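Local structure of SAG family member (Sag19) (Eimeria tenella, 6ZZB) at residues D47-D52 and C193-D198; P124-P129 and D204-Y209; S185-K190 and D212-E217; F158-G163 and F221-Y226. The protein is a major surface antigen of the parasite that belongs among the CAP proteins, its molecular function still unknown. All blocks are in the same frame, centred on the assembly; numbering follows the deposited sequence.

Contact 1: residues D47-D52 and C193-D198; sequences DEKTED and CAATKD
C193 meets the start of helix 50-61 with both polar groups of its backbone. Its amide donates almost straight to the side chain of T50 (C193 N to T50 OG1 2.9 Å, angle at hydrogen 169°), whose hydroxyl lies beside its own backbone N (chi1 -52°). Its carbonyl takes the amide of the N-cap residue, K49 N to C193 O 2.8 Å, with the donor above the carbonyl plane. SG of C193 is tied to C208 in a disulfide. A194 forms a non-hydrogen-bonded pair with E48; its CA makes a CA-H...O contact with D47 O at 3.2 Å, while its CB sits against helix 97-105. E48 sends its carboxylate to K74. A195 and D47 form a hydrogen-bonded pair, with D47 N 2.9 Å from A195 O and A195 N 3.0 Å from D47 O. On the face of A195, its CB is brushed by K49 CG at 4.0 Å and by K49 CE. Beyond the strand, K197 reaches back with an extended chain and closes a salt bridge, NZ to D47 OD1 2.9 Å, meeting the oxygen on its syn side. Its CD packs on the carboxylate carbon, 3.6 Å from D47 CG. A short antiparallel strand thus runs along 190-196 and turns directly into a helix, joining sheet and helical layer, consistent with the alpha-beta-alpha sandwich of CAP proteins.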
loop_
_atom_site.group_PDB
_atom_site.type_symbol
_atom_site.label_atom_id
_atom_site.label_comp_id
_atom_site.label_asym_id
_atom_site.label_seq_id
_atom_site.Cartn_x
_atom_site.Cartn_y
_atom_site.Cartn_z
ATOM N N ASP A 47 -14.424 -2.858 -3.564
ATOM C CA ASP A 47 -14.533 -4.296 -3.221
ATOM C C ASP A 47 -13.310 -4.663 -2.396
ATOM O O ASP A 47 -12.208 -4.162 -2.660
ATOM C CB ASP A 47 -14.594 -5.198 -4.459
ATOM C CG ASP A 47 -15.998 -5.371 -5.006
ATOM O OD1 ASP A 47 -16.905 -4.663 -4.510
ATOM O OD2 ASP A 47 -16.163 -6.212 -5.909
ATOM N N GLU A 48 -13.504 -5.573 -1.471
ATOM C CA GLU A 48 -12.402 -6.191 -0.710
ATOM C C GLU A 48 -11.591 -7.065 -1.668
ATOM O O GLU A 48 -12.151 -7.722 -2.544
ATOM C CB GLU A 48 -13.077 -6.968 0.421
ATOM C CG GLU A 48 -12.155 -7.690 1.349
ATOM C CD GLU A 48 -12.029 -9.178 1.085
ATOM O OE1 GLU A 48 -12.197 -9.588 -0.078
ATOM O OE2 GLU A 48 -11.808 -9.918 2.064
ATOM N N LYS A 49 -10.270 -7.004 -1.549
ATOM C CA LYS A 49 -9.339 -7.682 -2.458
ATOM C C LYS A 49 -8.288 -8.490 -1.701
ATOM O O LYS A 49 -7.334 -8.963 -2.331
ATOM C CB LYS A 49 -8.638 -6.668 -3.361
ATOM C CG LYS A 49 -9.521 -5.889 -4.307
ATOM C CD LYS A 49 -10.286 -6.757 -5.260
ATOM C CE LYS A 49 -10.858 -5.968 -6.436
ATOM N NZ LYS A 49 -11.706 -6.822 -7.300
ATOM N N THR A 50 -8.423 -8.715 -0.403
ATOM C CA THR A 50 -7.360 -9.355 0.375
ATOM C C THR A 50 -7.089 -10.751 -0.165
ATOM O O THR A 50 -5.929 -11.114 -0.383
ATOM C CB THR A 50 -7.686 -9.407 1.854
ATOM O OG1 THR A 50 -8.041 -8.065 2.250
ATOM C CG2 THR A 50 -6.541 -9.978 2.656
ATOM N N GLU A 51 -8.125 -11.537 -0.415
ATOM C CA GLU A 51 -7.886 -12.907 -0.932
ATOM C C GLU A 51 -7.288 -12.870 -2.342
ATOM O O GLU A 51 -6.663 -13.861 -2.742
ATOM C CB GLU A 51 -9.188 -13.707 -0.944
ATOM C CG GLU A 51 -9.722 -14.043 0.426
ATOM C CD GLU A 51 -10.520 -12.973 1.129
ATOM O OE1 GLU A 51 -10.832 -11.943 0.496
ATOM O OE2 GLU A 51 -10.812 -13.167 2.312
ATOM N N ASP A 52 -7.549 -11.840 -3.127
ATOM C CA ASP A 52 -6.991 -11.732 -4.485
ATOM C C ASP A 52 -5.513 -11.357 -4.428
ATOM O O ASP A 52 -4.822 -11.583 -5.453
ATOM C CB ASP A 52 -7.761 -10.709 -5.308
ATOM C CG ASP A 52 -7.584 -10.944 -6.791
ATOM O OD1 ASP A 52 -7.781 -12.104 -7.225
ATOM O OD2 ASP A 52 -7.150 -10.006 -7.498
ATOM N N CYS A 193 -6.739 -5.511 1.880
ATOM C CA CYS A 193 -6.658 -4.813 0.584
ATOM C C CYS A 193 -8.057 -4.548 0.050
ATOM O O CYS A 193 -8.972 -5.352 0.254
ATOM C CB CYS A 193 -5.925 -5.651 -0.444
ATOM S SG CYS A 193 -4.176 -5.984 -0.058
ATOM N N ALA A 194 -8.217 -3.442 -0.660
ATOM C CA ALA A 194 -9.479 -3.120 -1.323
ATOM C C ALA A 194 -9.192 -2.252 -2.525
ATOM O O ALA A 194 -8.154 -1.547 -2.550
ATOM C CB ALA A 194 -10.426 -2.428 -0.376
ATOM N N ALA A 195 -10.061 -2.266 -3.508
ATOM C CA ALA A 195 -9.874 -1.418 -4.696
ATOM C C ALA A 195 -11.209 -0.849 -5.114
ATOM O O ALA A 195 -12.235 -1.560 -5.052
ATOM C CB ALA A 195 -9.281 -2.189 -5.830
ATOM N N THR A 196 -11.202 0.389 -5.561
ATOM C CA THR A 196 -12.404 0.889 -6.254
ATOM C C THR A 196 -12.618 0.104 -7.542
ATOM O O THR A 196 -11.666 -0.360 -8.168
ATOM C CB THR A 196 -12.324 2.393 -6.490
ATOM O OG1 THR A 196 -11.251 2.708 -7.364
ATOM C CG2 THR A 196 -12.190 3.162 -5.194
ATOM N N LYS A 197 -13.895 -0.049 -7.910
ATOM C CA LYS A 197 -14.242 -0.984 -9.001
ATOM C C LYS A 197 -14.983 -0.292 -10.141
ATOM O O LYS A 197 -15.080 -0.914 -11.199
ATOM C CB LYS A 197 -15.088 -2.140 -8.462
ATOM C CG LYS A 197 -16.453 -1.763 -7.911
ATOM C CD LYS A 197 -17.266 -2.943 -7.396
ATOM C CE LYS A 197 -18.425 -2.476 -6.550
ATOM N NZ LYS A 197 -19.161 -3.611 -5.952
ATOM N N ASP A 198 -15.457 0.937 -9.973
ATOM C CA ASP A 198 -16.485 1.466 -10.906
ATOM C C ASP A 198 -16.193 2.915 -11.304
ATOM O O ASP A 198 -17.088 3.540 -11.912
ATOM C CB ASP A 198 -17.874 1.284 -10.312
ATOM C CG ASP A 198 -18.121 2.056 -9.042
ATOM O OD1 ASP A 198 -17.130 2.629 -8.500
ATOM O OD2 ASP A 198 -19.281 2.088 -8.584
#

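Contact 2: residues P124-P129 and D204-Y209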
loop_
_atom_site.group_PDB
_atom_site.type_symbol
_atom_site.label_atom_id
_atom_site.label_comp_id
_atom_site.label_asym_id
_atom_site.label_seq_id
_atom_site.Cartn_x
_atom_site.Cartn_y
_atom_site.Cartn_z
ATOM N N PRO A 124 -1.280 5.134 5.870
ATOM C CA PRO A 124 -0.102 4.317 5.615
ATOM C C PRO A 124 -0.493 2.973 5.022
ATOM O O PRO A 124 -1.363 2.293 5.573
ATOM C CB PRO A 124 0.549 4.148 6.983
ATOM C CG PRO A 124 -0.522 4.430 7.972
ATOM C CD PRO A 124 -1.556 5.301 7.307
ATOM N N GLY A 125 0.067 2.646 3.886
ATOM C CA GLY A 125 -0.135 1.355 3.262
ATOM C C GLY A 125 0.370 1.364 1.854
ATOM O O GLY A 125 1.032 2.330 1.420
ATOM N N LEU A 126 0.101 0.288 1.141
ATOM C CA LEU A 126 0.362 0.165 -0.307
ATOM C C LEU A 126 -0.728 0.897 -1.071
ATOM O O LEU A 126 -1.917 0.738 -0.767
ATOM C CB LEU A 126 0.462 -1.311 -0.687
ATOM C CG LEU A 126 0.545 -1.637 -2.174
ATOM C CD1 LEU A 126 1.351 -2.913 -2.373
ATOM C CD2 LEU A 126 -0.856 -1.734 -2.783
ATOM N N VAL A 127 -0.312 1.693 -2.048
ATOM C CA VAL A 127 -1.236 2.473 -2.891
ATOM C C VAL A 127 -0.876 2.230 -4.341
ATOM O O VAL A 127 0.253 2.552 -4.731
ATOM C CB VAL A 127 -1.172 3.965 -2.551
ATOM C CG1 VAL A 127 -2.116 4.782 -3.401
ATOM C CG2 VAL A 127 -1.424 4.193 -1.087
ATOM N N ILE A 128 -1.815 1.760 -5.152
ATOM C CA ILE A 128 -1.582 1.598 -6.606
ATOM C C ILE A 128 -2.787 2.118 -7.368
ATOM O O ILE A 128 -3.842 1.481 -7.376
ATOM C CB ILE A 128 -1.285 0.146 -6.992
ATOM C CG1 ILE A 128 -0.104 -0.430 -6.227
ATOM C CG2 ILE A 128 -1.086 0.057 -8.492
ATOM C CD1 ILE A 128 0.145 -1.902 -6.467
ATOM N N PRO A 129 -2.662 3.269 -8.042
ATOM C CA PRO A 129 -3.696 3.690 -8.983
ATOM C C PRO A 129 -3.624 2.842 -10.252
ATOM O O PRO A 129 -2.554 2.357 -10.600
ATOM C CB PRO A 129 -3.340 5.143 -9.286
ATOM C CG PRO A 129 -2.307 5.535 -8.252
ATOM C CD PRO A 129 -1.576 4.249 -7.920
ATOM N N ASP A 204 -8.959 4.236 -10.849
ATOM C CA ASP A 204 -9.294 3.453 -9.641
ATOM C C ASP A 204 -8.043 3.378 -8.760
ATOM O O ASP A 204 -6.914 3.588 -9.222
ATOM C CB ASP A 204 -9.815 2.070 -10.008
ATOM C CG ASP A 204 -11.203 2.073 -10.605
ATOM O OD1 ASP A 204 -12.144 2.440 -9.911
ATOM O OD2 ASP A 204 -11.307 1.689 -11.828
ATOM N N VAL A 205 -8.264 3.017 -7.512
ATOM C CA VAL A 205 -7.164 2.888 -6.520
ATOM C C VAL A 205 -7.267 1.541 -5.806
ATOM O O VAL A 205 -8.335 1.213 -5.274
ATOM C CB VAL A 205 -7.175 4.027 -5.493
ATOM C CG1 VAL A 205 -6.096 3.874 -4.437
ATOM C CG2 VAL A 205 -6.992 5.365 -6.210
ATOM N N LEU A 206 -6.152 0.829 -5.732
ATOM C CA LEU A 206 -5.919 -0.297 -4.808
ATOM C C LEU A 206 -5.209 0.236 -3.588
ATOM O O LEU A 206 -4.148 0.886 -3.733
ATOM C CB LEU A 206 -5.082 -1.358 -5.508
ATOM C CG LEU A 206 -4.541 -2.477 -4.617
ATOM C CD1 LEU A 206 -5.653 -3.329 -4.050
ATOM C CD2 LEU A 206 -3.587 -3.340 -5.406
ATOM N N PHE A 207 -5.737 -0.072 -2.417
ATOM C CA PHE A 207 -5.112 0.270 -1.131
ATOM C C PHE A 207 -4.997 -0.991 -0.310
ATOM O O PHE A 207 -6.006 -1.682 -0.131
ATOM C CB PHE A 207 -5.932 1.310 -0.387
ATOM C CG PHE A 207 -5.340 1.709 0.933
ATOM C CD1 PHE A 207 -4.201 2.493 0.941
ATOM C CD2 PHE A 207 -5.894 1.319 2.145
ATOM C CE1 PHE A 207 -3.625 2.870 2.147
ATOM C CE2 PHE A 207 -5.276 1.671 3.336
ATOM C CZ PHE A 207 -4.168 2.453 3.324
ATOM N N CYS A 208 -3.823 -1.257 0.227
ATOM C CA CYS A 208 -3.627 -2.347 1.201
ATOM C C CYS A 208 -3.096 -1.757 2.496
ATOM O O CYS A 208 -2.039 -1.103 2.496
ATOM C CB CYS A 208 -2.664 -3.393 0.687
ATOM S SG CYS A 208 -3.149 -4.287 -0.800
ATOM N N TYR A 209 -3.797 -2.023 3.588
ATOM C CA TYR A 209 -3.412 -1.579 4.928
ATOM C C TYR A 209 -2.718 -2.725 5.643
ATOM O O TYR A 209 -3.302 -3.816 5.749
ATOM C CB TYR A 209 -4.625 -1.123 5.746
ATOM C CG TYR A 209 -4.198 -0.513 7.048
ATOM C CD1 TYR A 209 -3.717 0.775 7.067
ATOM C CD2 TYR A 209 -4.202 -1.200 8.246
ATOM C CE1 TYR A 209 -3.226 1.355 8.211
ATOM C CE2 TYR A 209 -3.764 -0.620 9.410
ATOM C CZ TYR A 209 -3.296 0.678 9.404
ATOM O OH TYR A 209 -2.868 1.286 10.542
#
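L126 and C208, then I128 and L206, form two hydrogen-bonded pairs of an antiparallel ladder that makes the tight middle of this contact. L206 N to I128 O (2.9 Å) is nearly straight at 173°, although the donor stands above the carbonyl plane; L126 N to C208 O is as short but more bent, at 141°. Between these pairs, V127 faces F207. CG of F207 is anti to its backbone N (chi1 -180°), and the ring leans toward the partner strand: its CD1 lies 3.3 Å from L126 O, and V127 CG2 meets its edge in plane, 3.8 Å from CD1. On the opposite face, L126 CD2 touches both C208 SG (4.0 Å) and L206 CD2, and I128 CD1 lies alongside the L206 side chain. Helix 97-105 packs on F207 and V205, helices 138-155 and 175-183 on I128.

The solvent side is at P129, the one partly exposed residue here, where this part of the ladder ends on a non-hydrogen-bonded pair with V205; P129 CA makes a CA-H...O contact with D204 O at 3.2 Å. The carboxylate of D204 serves T196 and C199. The other end stays buried: P124 O approaches Y209 CD1 at 3.2 Å, the proline and tyrosine side chains pointing the same way, and Y209 OH bonds to S83. Four cross-strand bonds, V127 N with N179 OD1, and the outer edge of 204-209 pairing with strand 190-196 thus satisfy much of the backbone, leaving largely apolar faces for the helices above and below.

Contact 3: residues S185-K190 and D212-E217; sequences SEKSKK and DPLRKE
K187 O receives two donors from opposite faces of its carbonyl plane: D212 N at 2.9 Å and K189 NZ at 2.8 Å. The same ammonium forms a salt bridge, K189 NZ to D212 OD2 2.8 Å, from above the carboxylate plane. A bend at the end of the K189 chain (chi4 81°) places NZ for both bonds. The side chain of K187 crosses that of D212 at about a right angle, and its NZ donates to P213 O at 3.2 Å. Water 2 links the same two atoms a second time, and D218 gives K187 NZ a salt bridge. L214 CD2 rests 3.8 Å from S185 OG, with K187 CD also close.

Further out, S185 OG accepts from K187 N at 2.9 Å in an ST turn, and water 1 joins S185 OG, S188 OG and D212 O. S188 OG is also hydrogen-bonded to the carbonyl O of F182. A classic beta bulge at K189 and K190 opposite I211 leads into strand 190-196, and a cis peptide precedes D212. Thus K189 pairs with D212 and K187 with D218, probably offsetting much of their charge where one loop enters and the other leaves the strand pair.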
loop_
_atom_site.group_PDB
_atom_site.type_symbol
_atom_site.label_atom_id
_atom_site.label_comp_id
_atom_site.label_asym_id
_atom_site.label_seq_id
_atom_site.Cartn_x
_atom_site.Cartn_y
_atom_site.Cartn_z
ATOM N N SER A 185 7.954 -5.247 5.066
ATOM C CA SER A 185 8.147 -4.782 6.460
ATOM C C SER A 185 8.097 -5.984 7.424
ATOM O O SER A 185 7.160 -6.788 7.350
ATOM C CB SER A 185 7.098 -3.783 6.816
ATOM O OG SER A 185 7.185 -3.438 8.193
ATOM N N GLU A 186 9.095 -6.081 8.301
ATOM C CA GLU A 186 9.060 -6.970 9.489
ATOM C C GLU A 186 7.943 -6.529 10.437
ATOM O O GLU A 186 7.459 -7.361 11.159
ATOM C CB GLU A 186 10.418 -6.939 10.200
ATOM C CG GLU A 186 11.409 -7.922 9.627
ATOM C CD GLU A 186 11.381 -9.289 10.285
ATOM O OE1 GLU A 186 10.424 -9.573 11.053
ATOM O OE2 GLU A 186 12.324 -10.064 10.043
ATOM N N LYS A 187 7.497 -5.275 10.395
ATOM C CA LYS A 187 6.345 -4.829 11.235
ATOM C C LYS A 187 5.023 -5.347 10.644
ATOM O O LYS A 187 4.044 -5.345 11.393
ATOM C CB LYS A 187 6.206 -3.313 11.348
ATOM C CG LYS A 187 7.319 -2.587 12.074
ATOM C CD LYS A 187 7.138 -1.097 12.023
ATOM C CE LYS A 187 5.986 -0.675 12.895
ATOM N NZ LYS A 187 6.017 0.767 13.214
ATOM N N SER A 188 4.971 -5.716 9.363
ATOM C CA SER A 188 3.721 -6.218 8.713
ATOM C C SER A 188 3.456 -7.655 9.214
ATOM O O SER A 188 4.327 -8.536 9.032
ATOM C CB SER A 188 3.801 -6.125 7.192
ATOM O OG SER A 188 3.923 -4.748 6.763
ATOM N N LYS A 189 2.300 -7.910 9.845
ATOM C CA LYS A 189 1.807 -9.260 10.237
ATOM C C LYS A 189 0.470 -9.611 9.541
ATOM O O LYS A 189 0.162 -10.788 9.269
ATOM C CB LYS A 189 1.637 -9.308 11.754
ATOM C CG LYS A 189 2.890 -8.970 12.567
ATOM C CD LYS A 189 2.577 -8.399 13.940
ATOM C CE LYS A 189 3.720 -7.607 14.548
ATOM N NZ LYS A 189 3.768 -6.220 14.019
ATOM N N LYS A 190 -0.335 -8.582 9.247
ATOM C CA LYS A 190 -1.654 -8.786 8.612
ATOM C C LYS A 190 -1.854 -7.701 7.565
ATOM O O LYS A 190 -1.207 -6.640 7.694
ATOM C CB LYS A 190 -2.779 -8.702 9.649
ATOM C CG LYS A 190 -2.567 -9.567 10.885
ATOM C CD LYS A 190 -3.780 -9.612 11.756
ATOM C CE LYS A 190 -3.503 -10.298 13.074
ATOM N NZ LYS A 190 -4.768 -10.651 13.731
ATOM N N ASP A 212 1.390 -4.105 11.625
ATOM C CA ASP A 212 1.408 -2.718 12.040
ATOM C C ASP A 212 1.970 -1.860 10.923
ATOM O O ASP A 212 2.825 -2.328 10.184
ATOM C CB ASP A 212 2.320 -2.550 13.261
ATOM C CG ASP A 212 1.759 -3.237 14.484
ATOM O OD1 ASP A 212 0.565 -3.056 14.757
ATOM O OD2 ASP A 212 2.555 -3.914 15.160
ATOM N N PRO A 213 1.489 -0.625 10.737
ATOM C CA PRO A 213 1.981 0.225 9.665
ATOM C C PRO A 213 3.394 0.741 9.901
ATOM O O PRO A 213 3.733 1.104 11.030
ATOM C CB PRO A 213 0.992 1.399 9.645
ATOM C CG PRO A 213 0.466 1.470 11.071
ATOM C CD PRO A 213 0.411 0.017 11.505
ATOM N N LEU A 214 4.154 0.891 8.828
ATOM C CA LEU A 214 5.362 1.730 8.877
ATOM C C LEU A 214 4.970 3.157 9.201
ATOM O O LEU A 214 3.981 3.675 8.652
ATOM C CB LEU A 214 6.099 1.720 7.539
ATOM C CG LEU A 214 6.869 0.462 7.246
ATOM C CD1 LEU A 214 7.340 0.517 5.798
ATOM C CD2 LEU A 214 8.042 0.312 8.211
ATOM N N ARG A 215 5.769 3.819 10.028
ATOM C CA ARG A 215 5.561 5.234 10.386
ATOM C C ARG A 215 6.865 6.006 10.187
ATOM O O ARG A 215 7.917 5.384 10.174
ATOM C CB ARG A 215 5.013 5.297 11.814
ATOM C CG ARG A 215 3.683 4.565 11.944
ATOM C CD ARG A 215 3.079 4.728 13.309
ATOM N NE ARG A 215 2.769 6.137 13.555
ATOM C CZ ARG A 215 2.620 6.679 14.754
ATOM N NH1 ARG A 215 2.734 5.940 15.847
ATOM N NH2 ARG A 215 2.341 7.965 14.853
ATOM N N LYS A 216 6.756 7.319 10.094
ATOM C CA LYS A 216 7.912 8.220 9.937
ATOM C C LYS A 216 8.946 7.846 10.993
ATOM O O LYS A 216 8.573 7.655 12.180
ATOM C CB LYS A 216 7.481 9.682 10.012
ATOM C CG LYS A 216 8.467 10.646 9.389
ATOM C CD LYS A 216 8.147 12.068 9.712
ATOM C CE LYS A 216 9.215 13.019 9.230
ATOM N NZ LYS A 216 8.663 14.387 9.149
ATOM N N GLU A 217 10.198 7.720 10.536
ATOM C CA GLU A 217 11.429 7.391 11.317
ATOM C C GLU A 217 11.580 5.895 11.631
ATOM O O GLU A 217 12.674 5.537 12.054
ATOM C CB GLU A 217 11.591 8.264 12.568
ATOM C CG GLU A 217 11.902 9.707 12.233
ATOM C CD GLU A 217 12.603 10.487 13.331
ATOM O OE1 GLU A 217 13.624 9.994 13.851
ATOM O OE2 GLU A 217 12.135 11.594 13.652
HETATM O O HOH W 1 4.624 -2.331 8.026
HETATM O O HOH W 2 3.236 1.032 13.738
#

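Contact 4: residues F158-G163 and F221-Y226; sequences FEPSTG and FTAELY
P160 and A223 bring the two backbones closest, CA to CA 5.3 Å, where a loop bend held by E159 O, which accepts from T162 N and G163 N, lies against the first turn of helix 223-231. Together the side chains form an aromatic cluster of F158, F221 and Y226, with P160 wedged beside it at the helix N-terminus.

F158, its CG anti to the backbone N (chi1 178°), turns its edge to the face of Y226 in an edge-to-face pair: ring centroids are 5.2 Å apart, planes 65° from each other, and F158 CD2 is 3.7 Å from Y226 CZ. The far end of the same ring meets F221, F158 CZ approaching F221 CD2 at 3.7 Å and lying at the edge of the F221 ring, with the two planes nearly perpendicular at 89°. P160 packs on the helix start. Its CG lies against the helix backbone, 3.7 Å from A223 CA, and its CD touches Y226 CD2 at 3.6 Å. L153 of helix 138-155 backs both F221 and Y226, and W230 adds another edge-to-face ring to Y226.

The helix start is capped by T222, whose OG1 accepts from L225 N at 3.1 Å. Water 4 bridges P160 O, G163 O and F221 N. At the rim of the cluster, water 3 lies in the plane of the Y226 ring and links Y226 OH, 2.6 Å away, to F158 O.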
loop_
_atom_site.group_PDB
_atom_site.type_symbol
_atom_site.label_atom_id
_atom_site.label_comp_id
_atom_site.label_asym_id
_atom_site.label_seq_id
_atom_site.Cartn_x
_atom_site.Cartn_y
_atom_site.Cartn_z
ATOM N N PHE A 158 19.920 5.285 -0.156
ATOM C CA PHE A 158 19.385 4.552 1.009
ATOM C C PHE A 158 20.359 3.458 1.429
ATOM O O PHE A 158 20.778 2.621 0.606
ATOM C CB PHE A 158 18.029 3.939 0.661
ATOM C CG PHE A 158 17.439 3.128 1.780
ATOM C CD1 PHE A 158 16.646 3.721 2.750
ATOM C CD2 PHE A 158 17.672 1.776 1.845
ATOM C CE1 PHE A 158 16.123 2.958 3.786
ATOM C CE2 PHE A 158 17.168 1.020 2.892
ATOM C CZ PHE A 158 16.391 1.619 3.852
ATOM N N GLU A 159 20.684 3.439 2.724
ATOM C CA GLU A 159 21.421 2.355 3.409
ATOM C C GLU A 159 20.522 1.865 4.533
ATOM O O GLU A 159 19.957 2.690 5.244
ATOM C CB GLU A 159 22.717 2.852 4.071
ATOM C CG GLU A 159 23.851 3.176 3.134
ATOM C CD GLU A 159 25.149 3.348 3.919
ATOM O OE1 GLU A 159 25.568 4.500 4.106
ATOM O OE2 GLU A 159 25.706 2.327 4.390
ATOM N N PRO A 160 20.424 0.550 4.763
ATOM C CA PRO A 160 19.535 0.050 5.808
ATOM C C PRO A 160 19.894 0.502 7.236
ATOM O O PRO A 160 18.998 0.642 8.063
ATOM C CB PRO A 160 19.647 -1.472 5.644
ATOM C CG PRO A 160 20.970 -1.704 4.931
ATOM C CD PRO A 160 21.105 -0.511 4.013
ATOM N N SER A 161 21.169 0.751 7.528
ATOM C CA SER A 161 21.566 1.115 8.909
ATOM C C SER A 161 21.141 2.549 9.232
ATOM O O SER A 161 20.915 2.820 10.423
ATOM C CB SER A 161 23.029 0.888 9.154
ATOM O OG SER A 161 23.791 1.675 8.286
ATOM N N THR A 162 21.026 3.438 8.242
ATOM C CA THR A 162 20.711 4.863 8.474
ATOM C C THR A 162 19.336 5.239 7.934
ATOM O O THR A 162 18.748 6.193 8.470
ATOM C CB THR A 162 21.746 5.799 7.856
ATOM O OG1 THR A 162 21.819 5.569 6.446
ATOM C CG2 THR A 162 23.128 5.640 8.456
ATOM N N GLY A 163 18.854 4.545 6.910
ATOM C CA GLY A 163 17.661 4.968 6.158
ATOM C C GLY A 163 16.398 4.743 6.980
ATOM O O GLY A 163 16.215 3.641 7.533
ATOM N N PHE A 221 14.133 -1.694 6.853
ATOM C CA PHE A 221 14.900 -2.925 6.556
ATOM C C PHE A 221 16.099 -3.064 7.497
ATOM O O PHE A 221 16.825 -2.092 7.685
ATOM C CB PHE A 221 15.423 -2.897 5.121
ATOM C CG PHE A 221 14.370 -2.617 4.083
ATOM C CD1 PHE A 221 13.372 -3.534 3.796
ATOM C CD2 PHE A 221 14.368 -1.414 3.420
ATOM C CE1 PHE A 221 12.413 -3.235 2.841
ATOM C CE2 PHE A 221 13.415 -1.125 2.465
ATOM C CZ PHE A 221 12.448 -2.042 2.178
ATOM N N THR A 222 16.304 -4.273 7.981
ATOM C CA THR A 222 17.607 -4.678 8.563
ATOM C C THR A 222 18.626 -4.789 7.433
ATOM O O THR A 222 18.239 -5.013 6.254
ATOM C CB THR A 222 17.513 -6.005 9.307
ATOM O OG1 THR A 222 17.197 -7.014 8.351
ATOM C CG2 THR A 222 16.520 -5.963 10.448
ATOM N N ALA A 223 19.908 -4.680 7.764
ATOM C CA ALA A 223 20.986 -4.926 6.787
ATOM C C ALA A 223 20.853 -6.332 6.203
ATOM O O ALA A 223 21.081 -6.476 5.001
ATOM C CB ALA A 223 22.338 -4.691 7.439
ATOM N N GLU A 224 20.489 -7.336 7.003
ATOM C CA GLU A 224 20.437 -8.741 6.572
ATOM C C GLU A 224 19.372 -8.838 5.478
ATOM O O GLU A 224 19.616 -9.435 4.421
ATOM C CB GLU A 224 20.137 -9.632 7.778
ATOM C CG GLU A 224 20.147 -11.104 7.448
ATOM C CD GLU A 224 19.806 -12.005 8.625
ATOM O OE1 GLU A 224 19.233 -11.502 9.621
ATOM O OE2 GLU A 224 20.102 -13.199 8.533
ATOM N N LEU A 225 18.184 -8.272 5.741
ATOM C CA LEU A 225 17.102 -8.349 4.734
ATOM C C LEU A 225 17.520 -7.551 3.483
ATOM O O LEU A 225 17.345 -8.064 2.369
ATOM C CB LEU A 225 15.786 -7.828 5.321
ATOM C CG LEU A 225 14.646 -7.766 4.307
ATOM C CD1 LEU A 225 14.373 -9.133 3.714
ATOM C CD2 LEU A 225 13.389 -7.195 4.935
ATOM N N TYR A 226 18.082 -6.355 3.643
ATOM C CA TYR A 226 18.441 -5.501 2.484
ATOM C C TYR A 226 19.484 -6.229 1.625
ATOM O O TYR A 226 19.341 -6.252 0.397
ATOM C CB TYR A 226 18.866 -4.100 2.914
ATOM C CG TYR A 226 18.661 -3.079 1.820
ATOM C CD1 TYR A 226 17.397 -2.796 1.319
ATOM C CD2 TYR A 226 19.727 -2.423 1.252
ATOM C CE1 TYR A 226 17.208 -1.877 0.294
ATOM C CE2 TYR A 226 19.563 -1.492 0.246
ATOM C CZ TYR A 226 18.298 -1.214 -0.244
ATOM O OH TYR A 226 18.103 -0.308 -1.250
HETATM O O HOH W 3 20.107 1.316 -1.753
HETATM O O HOH W 4 16.181 0.790 7.152
#

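In the fold
Contacts 1 and 2 belong to one mixed sheet: strands 190-196 and 203-211 are sequential neighbours, and the two contacts, with centres 10 Å apart, are stitched by the C193-C208 disulfide and by T196 with D204. Contact 3 brings together the chain just before and just after this strand pair; it touches contact 2 through P124 and P213, their centres 15 Å apart. Both of its segments fall between those of contact 4, in the order 158-163, 185-190, 212-217, 221-226. Contact 4 is peripheral, about 31 Å from contact 1 between centres. A disulfide-braced sheet at the core is thereby connected, through loops, to the C-terminal helix 223-231.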